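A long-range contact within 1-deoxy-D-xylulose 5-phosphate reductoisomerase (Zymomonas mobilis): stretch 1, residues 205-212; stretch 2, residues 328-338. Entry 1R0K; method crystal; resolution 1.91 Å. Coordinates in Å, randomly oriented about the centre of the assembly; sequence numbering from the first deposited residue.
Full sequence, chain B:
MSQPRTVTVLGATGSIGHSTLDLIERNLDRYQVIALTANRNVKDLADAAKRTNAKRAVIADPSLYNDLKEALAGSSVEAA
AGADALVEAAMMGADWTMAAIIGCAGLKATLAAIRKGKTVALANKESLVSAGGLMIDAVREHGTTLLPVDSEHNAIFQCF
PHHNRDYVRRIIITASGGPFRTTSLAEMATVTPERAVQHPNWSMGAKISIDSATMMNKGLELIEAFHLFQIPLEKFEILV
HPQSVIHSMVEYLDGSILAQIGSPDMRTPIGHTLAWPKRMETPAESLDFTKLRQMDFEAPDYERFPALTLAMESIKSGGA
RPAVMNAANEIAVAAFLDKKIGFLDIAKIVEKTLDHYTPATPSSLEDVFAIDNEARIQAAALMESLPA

Stretch 1, residues 205-212: GAKISIDS
Stretch 2 328-338: ANEIAVAAFLD

Helix 206-212, which runs on beyond the stretch, and helix 328-337, which begins before it, cross nearly at right angles: their N-to-C directions differ by 102° and their axes approach to 10.2 Å. Both have phi/psi near -60/-43 and i to i+4 backbone hydrogen bonds. Gly-205 occupies the N-cap position. CA atoms lie 6.7 Å apart for Lys-207 and Val-333, 8.1 Å for Ala-206 and Leu-337.

Asn-329 (chi1 t, chi2 60°) opens the contact at its polar end. Its amide suits a buried site beside a carboxylate: Asn-329 ND2 donates to Asp-211 OD1 (2.8 Å, 164°), while Asn-329 OD1 accepts from a water, 3.0 Å away, that also donates to Asp-211 OD1 at 2.7 Å. A second water accepts from Asn-329 ND2 (3.1 Å) and Lys-207 NZ (2.9 Å).

Glu-330 (m, m, chi3 12°) points sideways from CA to CB, but its carboxylate comes nearer, a charge match for Lys-207 (t, p, t, p): a long salt bridge, Glu-330 OE1 to Lys-207 NZ 3.9 Å. The lysine's tighter partner is Asp-211 (m, chi2 -18°), one turn along its own helix, Lys-207 NZ to Asp-211 OD2 2.5 Å.

Val-333 (t) points toward the other helix, its apolar branches suiting a buried site: Val-333 CG1 meets Lys-207 CD at 3.6 Å and Ile-210 CB at 3.7 Å. Phe-336 (t, chi2 60°) offers an apolar ring edge to a methyl, Phe-336 CE2 lying 3.7 Å from CD1 of Ile-210 (m, m). Leu-337 (m, t) closes the apolar end, its branched tip touching two residues: closest pairs are Leu-337 CD1 to Ala-206 CB (3.8 Å) and Leu-337 CD2 to Ile-210 CG1 (3.9 Å).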

ATOM      1  N   GLY B 205     -26.583  -5.933  12.990  1.00 35.61           N
ATOM      2  CA  GLY B 205     -27.905  -5.377  12.751  1.00 30.61           C
ATOM      3  C   GLY B 205     -28.536  -5.826  11.444  1.00 27.86           C
ATOM      4  O   GLY B 205     -27.844  -6.029  10.444  1.00 25.37           O
ATOM      5  N   ALA B 206     -29.858  -5.981  11.454  1.00 25.59           N
ATOM      6  CA  ALA B 206     -30.594  -6.410  10.271  1.00 22.60           C
ATOM      7  C   ALA B 206     -30.418  -5.429   9.117  1.00 21.42           C
ATOM      8  O   ALA B 206     -30.242  -5.840   7.972  1.00 19.90           O
ATOM      9  CB  ALA B 206     -32.076  -6.571  10.607  1.00 23.13           C
ATOM     10  N   LYS B 207     -30.470  -4.133   9.417  1.00 20.94           N
ATOM     11  CA  LYS B 207     -30.304  -3.106   8.388  1.00 21.26           C
ATOM     12  C   LYS B 207     -28.958  -3.279   7.700  1.00 21.07           C
ATOM     13  O   LYS B 207     -28.867  -3.285   6.469  1.00 20.30           O
ATOM     14  CB  LYS B 207     -30.386  -1.709   9.016  1.00 21.58           C
ATOM     15  CG  LYS B 207     -29.923  -0.551   8.119  1.00 22.40           C
ATOM     16  CD  LYS B 207     -30.781  -0.392   6.874  1.00 18.91           C
ATOM     17  CE  LYS B 207     -30.764   1.048   6.367  1.00 19.95           C
ATOM     18  NZ  LYS B 207     -29.407   1.580   6.058  1.00 19.39           N
ATOM     19  N   ILE B 208     -27.913  -3.417   8.506  1.00 20.11           N
ATOM     20  CA  ILE B 208     -26.565  -3.597   7.985  1.00 20.00           C
ATOM     21  C   ILE B 208     -26.539  -4.809   7.056  1.00 18.43           C
ATOM     22  O   ILE B 208     -25.932  -4.771   5.985  1.00 16.70           O
ATOM     23  CB  ILE B 208     -25.548  -3.813   9.136  1.00 23.08           C
ATOM     24  CG1 ILE B 208     -25.570  -2.608  10.082  1.00 26.24           C
ATOM     25  CG2 ILE B 208     -24.144  -4.000   8.577  1.00 23.12           C
ATOM     26  CD1 ILE B 208     -24.633  -2.740  11.270  1.00 29.53           C
ATOM     27  N   SER B 209     -27.204  -5.883   7.465  1.00 16.20           N
ATOM     28  CA  SER B 209     -27.242  -7.093   6.648  1.00 18.20           C
ATOM     29  C   SER B 209     -27.931  -6.853   5.308  1.00 17.37           C
ATOM     30  O   SER B 209     -27.441  -7.290   4.266  1.00 17.49           O
ATOM     31  CB  SER B 209     -27.960  -8.217   7.395  1.00 18.41           C
ATOM     32  OG  SER B 209     -27.232  -8.598   8.550  1.00 22.54           O
ATOM     33  N   ILE B 210     -29.067  -6.160   5.327  1.00 15.25           N
ATOM     34  CA  ILE B 210     -29.793  -5.902   4.088  1.00 14.11           C
ATOM     35  C   ILE B 210     -28.992  -5.016   3.133  1.00 14.50           C
ATOM     36  O   ILE B 210     -28.927  -5.291   1.932  1.00 15.08           O
ATOM     37  CB  ILE B 210     -31.175  -5.262   4.366  1.00 13.91           C
ATOM     38  CG1 ILE B 210     -31.984  -6.167   5.300  1.00 16.38           C
ATOM     39  CG2 ILE B 210     -31.930  -5.059   3.063  1.00 13.08           C
ATOM     40  CD1 ILE B 210     -32.167  -7.590   4.791  1.00 19.59           C
ATOM     41  N   ASP B 211     -28.374  -3.962   3.666  1.00 13.13           N
ATOM     42  CA  ASP B 211     -27.578  -3.057   2.846  1.00 13.03           C
ATOM     43  C   ASP B 211     -26.419  -3.801   2.187  1.00 11.92           C
ATOM     44  O   ASP B 211     -25.988  -3.459   1.080  1.00 11.23           O
ATOM     45  CB  ASP B 211     -27.037  -1.894   3.685  1.00 14.22           C
ATOM     46  CG  ASP B 211     -28.109  -0.879   4.037  1.00 18.01           C
ATOM     47  OD1 ASP B 211     -29.170  -0.866   3.371  1.00 15.63           O
ATOM     48  OD2 ASP B 211     -27.883  -0.081   4.972  1.00 15.24           O
ATOM     49  N   SER B 212     -25.913  -4.813   2.878  1.00 11.50           N
ATOM     50  CA  SER B 212     -24.825  -5.620   2.344  1.00 13.88           C
ATOM     51  C   SER B 212     -25.379  -6.480   1.200  1.00 11.61           C
ATOM     52  O   SER B 212     -24.753  -6.628   0.156  1.00 11.58           O
ATOM     53  CB  SER B 212     -24.256  -6.517   3.446  1.00 17.26           C
ATOM     54  OG  SER B 212     -23.341  -7.463   2.923  1.00 26.60           O
ATOM     55  N   ALA B 328     -34.532   7.284   2.045  1.00 12.27           N
ATOM     56  CA  ALA B 328     -35.466   6.377   1.380  1.00 13.20           C
ATOM     57  C   ALA B 328     -35.074   4.924   1.621  1.00 12.50           C
ATOM     58  O   ALA B 328     -35.931   4.060   1.802  1.00 11.58           O
ATOM     59  CB  ALA B 328     -35.514   6.666  -0.110  1.00 13.10           C
ATOM     60  N   ASN B 329     -33.773   4.651   1.622  1.00 13.78           N
ATOM     61  CA  ASN B 329     -33.303   3.289   1.847  1.00 13.44           C
ATOM     62  C   ASN B 329     -33.683   2.807   3.250  1.00 13.40           C
ATOM     63  O   ASN B 329     -34.039   1.643   3.440  1.00 13.36           O
ATOM     64  CB  ASN B 329     -31.784   3.212   1.656  1.00 14.26           C
ATOM     65  CG  ASN B 329     -31.266   1.793   1.725  1.00 14.86           C
ATOM     66  OD1 ASN B 329     -31.658   0.937   0.922  1.00 14.28           O
ATOM     67  ND2 ASN B 329     -30.384   1.529   2.686  1.00 12.31           N
ATOM     68  N   GLU B 330     -33.612   3.699   4.233  1.00 12.90           N
ATOM     69  CA  GLU B 330     -33.973   3.340   5.605  1.00 13.66           C
ATOM     70  C   GLU B 330     -35.408   2.821   5.648  1.00 13.69           C
ATOM     71  O   GLU B 330     -35.691   1.792   6.257  1.00 14.21           O
ATOM     72  CB  GLU B 330     -33.846   4.555   6.532  1.00 15.32           C
ATOM     73  CG  GLU B 330     -32.417   4.988   6.811  1.00 17.53           C
ATOM     74  CD  GLU B 330     -31.744   4.159   7.894  1.00 21.49           C
ATOM     75  OE1 GLU B 330     -32.290   3.102   8.287  1.00 22.69           O
ATOM     76  OE2 GLU B 330     -30.654   4.565   8.350  1.00 23.10           O
ATOM     77  N   ILE B 331     -36.308   3.551   4.995  1.00 13.00           N
ATOM     78  CA  ILE B 331     -37.719   3.195   4.940  1.00 11.94           C
ATOM     79  C   ILE B 331     -37.934   1.908   4.158  1.00 11.80           C
ATOM     80  O   ILE B 331     -38.637   1.010   4.613  1.00 12.92           O
ATOM     81  CB  ILE B 331     -38.546   4.326   4.266  1.00 12.24           C
ATOM     82  CG1 ILE B 331     -38.514   5.578   5.139  1.00 13.74           C
ATOM     83  CG2 ILE B 331     -39.984   3.877   4.043  1.00 12.92           C
ATOM     84  CD1 ILE B 331     -39.221   5.401   6.467  1.00 15.38           C
ATOM     85  N   ALA B 332     -37.324   1.827   2.979  1.00 12.88           N
ATOM     86  CA  ALA B 332     -37.468   0.657   2.127  1.00 12.34           C
ATOM     87  C   ALA B 332     -36.977  -0.618   2.807  1.00 14.21           C
ATOM     88  O   ALA B 332     -37.650  -1.645   2.759  1.00 12.12           O
ATOM     89  CB  ALA B 332     -36.724   0.877   0.814  1.00 13.92           C
ATOM     90  N   VAL B 333     -35.802  -0.554   3.430  1.00 13.62           N
ATOM     91  CA  VAL B 333     -35.254  -1.719   4.120  1.00 14.56           C
ATOM     92  C   VAL B 333     -36.201  -2.169   5.237  1.00 14.80           C
ATOM     93  O   VAL B 333     -36.515  -3.352   5.360  1.00 13.19           O
ATOM     94  CB  VAL B 333     -33.853  -1.404   4.709  1.00 12.99           C
ATOM     95  CG1 VAL B 333     -33.397  -2.522   5.629  1.00 11.38           C
ATOM     96  CG2 VAL B 333     -32.849  -1.221   3.576  1.00 13.35           C
ATOM     97  N   ALA B 334     -36.666  -1.218   6.043  1.00 15.98           N
ATOM     98  CA  ALA B 334     -37.583  -1.530   7.135  1.00 15.96           C
ATOM     99  C   ALA B 334     -38.859  -2.175   6.594  1.00 16.74           C
ATOM    100  O   ALA B 334     -39.400  -3.101   7.199  1.00 17.46           O
ATOM    101  CB  ALA B 334     -37.922  -0.258   7.917  1.00 18.14           C
ATOM    102  N   ALA B 335     -39.337  -1.684   5.452  1.00 16.60           N
ATOM    103  CA  ALA B 335     -40.544  -2.225   4.831  1.00 14.96           C
ATOM    104  C   ALA B 335     -40.300  -3.672   4.419  1.00 15.22           C
ATOM    105  O   ALA B 335     -41.155  -4.535   4.616  1.00 16.08           O
ATOM    106  CB  ALA B 335     -40.927  -1.394   3.614  1.00 12.71           C
ATOM    107  N   PHE B 336     -39.132  -3.933   3.840  1.00 13.06           N
ATOM    108  CA  PHE B 336     -38.787  -5.285   3.426  1.00 14.37           C
ATOM    109  C   PHE B 336     -38.775  -6.199   4.645  1.00 15.13           C
ATOM    110  O   PHE B 336     -39.400  -7.256   4.640  1.00 16.72           O
ATOM    111  CB  PHE B 336     -37.410  -5.315   2.751  1.00 14.30           C
ATOM    112  CG  PHE B 336     -36.895  -6.708   2.493  1.00 13.97           C
ATOM    113  CD1 PHE B 336     -37.613  -7.594   1.687  1.00 15.16           C
ATOM    114  CD2 PHE B 336     -35.710  -7.141   3.074  1.00 13.97           C
ATOM    115  CE1 PHE B 336     -37.156  -8.896   1.466  1.00 14.42           C
ATOM    116  CE2 PHE B 336     -35.240  -8.439   2.860  1.00 15.38           C
ATOM    117  CZ  PHE B 336     -35.966  -9.319   2.056  1.00 14.34           C
ATOM    118  N   LEU B 337     -38.058  -5.788   5.686  1.00 15.00           N
ATOM    119  CA  LEU B 337     -37.972  -6.572   6.912  1.00 16.78           C
ATOM    120  C   LEU B 337     -39.351  -6.804   7.526  1.00 18.54           C
ATOM    121  O   LEU B 337     -39.600  -7.850   8.131  1.00 17.51           O
ATOM    122  CB  LEU B 337     -37.067  -5.870   7.925  1.00 16.89           C
ATOM    123  CG  LEU B 337     -35.582  -5.850   7.550  1.00 19.33           C
ATOM    124  CD1 LEU B 337     -34.821  -5.001   8.549  1.00 18.79           C
ATOM    125  CD2 LEU B 337     -35.031  -7.271   7.521  1.00 18.29           C
ATOM    126  N   ASP B 338     -40.243  -5.830   7.360  1.00 18.86           N
ATOM    127  CA  ASP B 338     -41.603  -5.929   7.893  1.00 20.61           C
ATOM    128  C   ASP B 338     -42.498  -6.714   6.928  1.00 20.33           C
ATOM    129  O   ASP B 338     -43.697  -6.870   7.160  1.00 17.48           O
ATOM    130  CB  ASP B 338     -42.192  -4.532   8.108  1.00 21.54           C
ATOM    131  CG  ASP B 338     -43.468  -4.557   8.928  1.00 25.15           C
ATOM    132  OD1 ASP B 338     -44.325  -3.670   8.723  1.00 25.64           O
ATOM    133  OD2 ASP B 338     -43.614  -5.456   9.783  1.00 24.55           O
TER
HETATM  134  O   HOH W   1     -29.435   3.959   4.344  1.00 18.63           O
HETATM  135  O   HOH W   2     -30.509  -1.791   1.160  1.00 14.61           O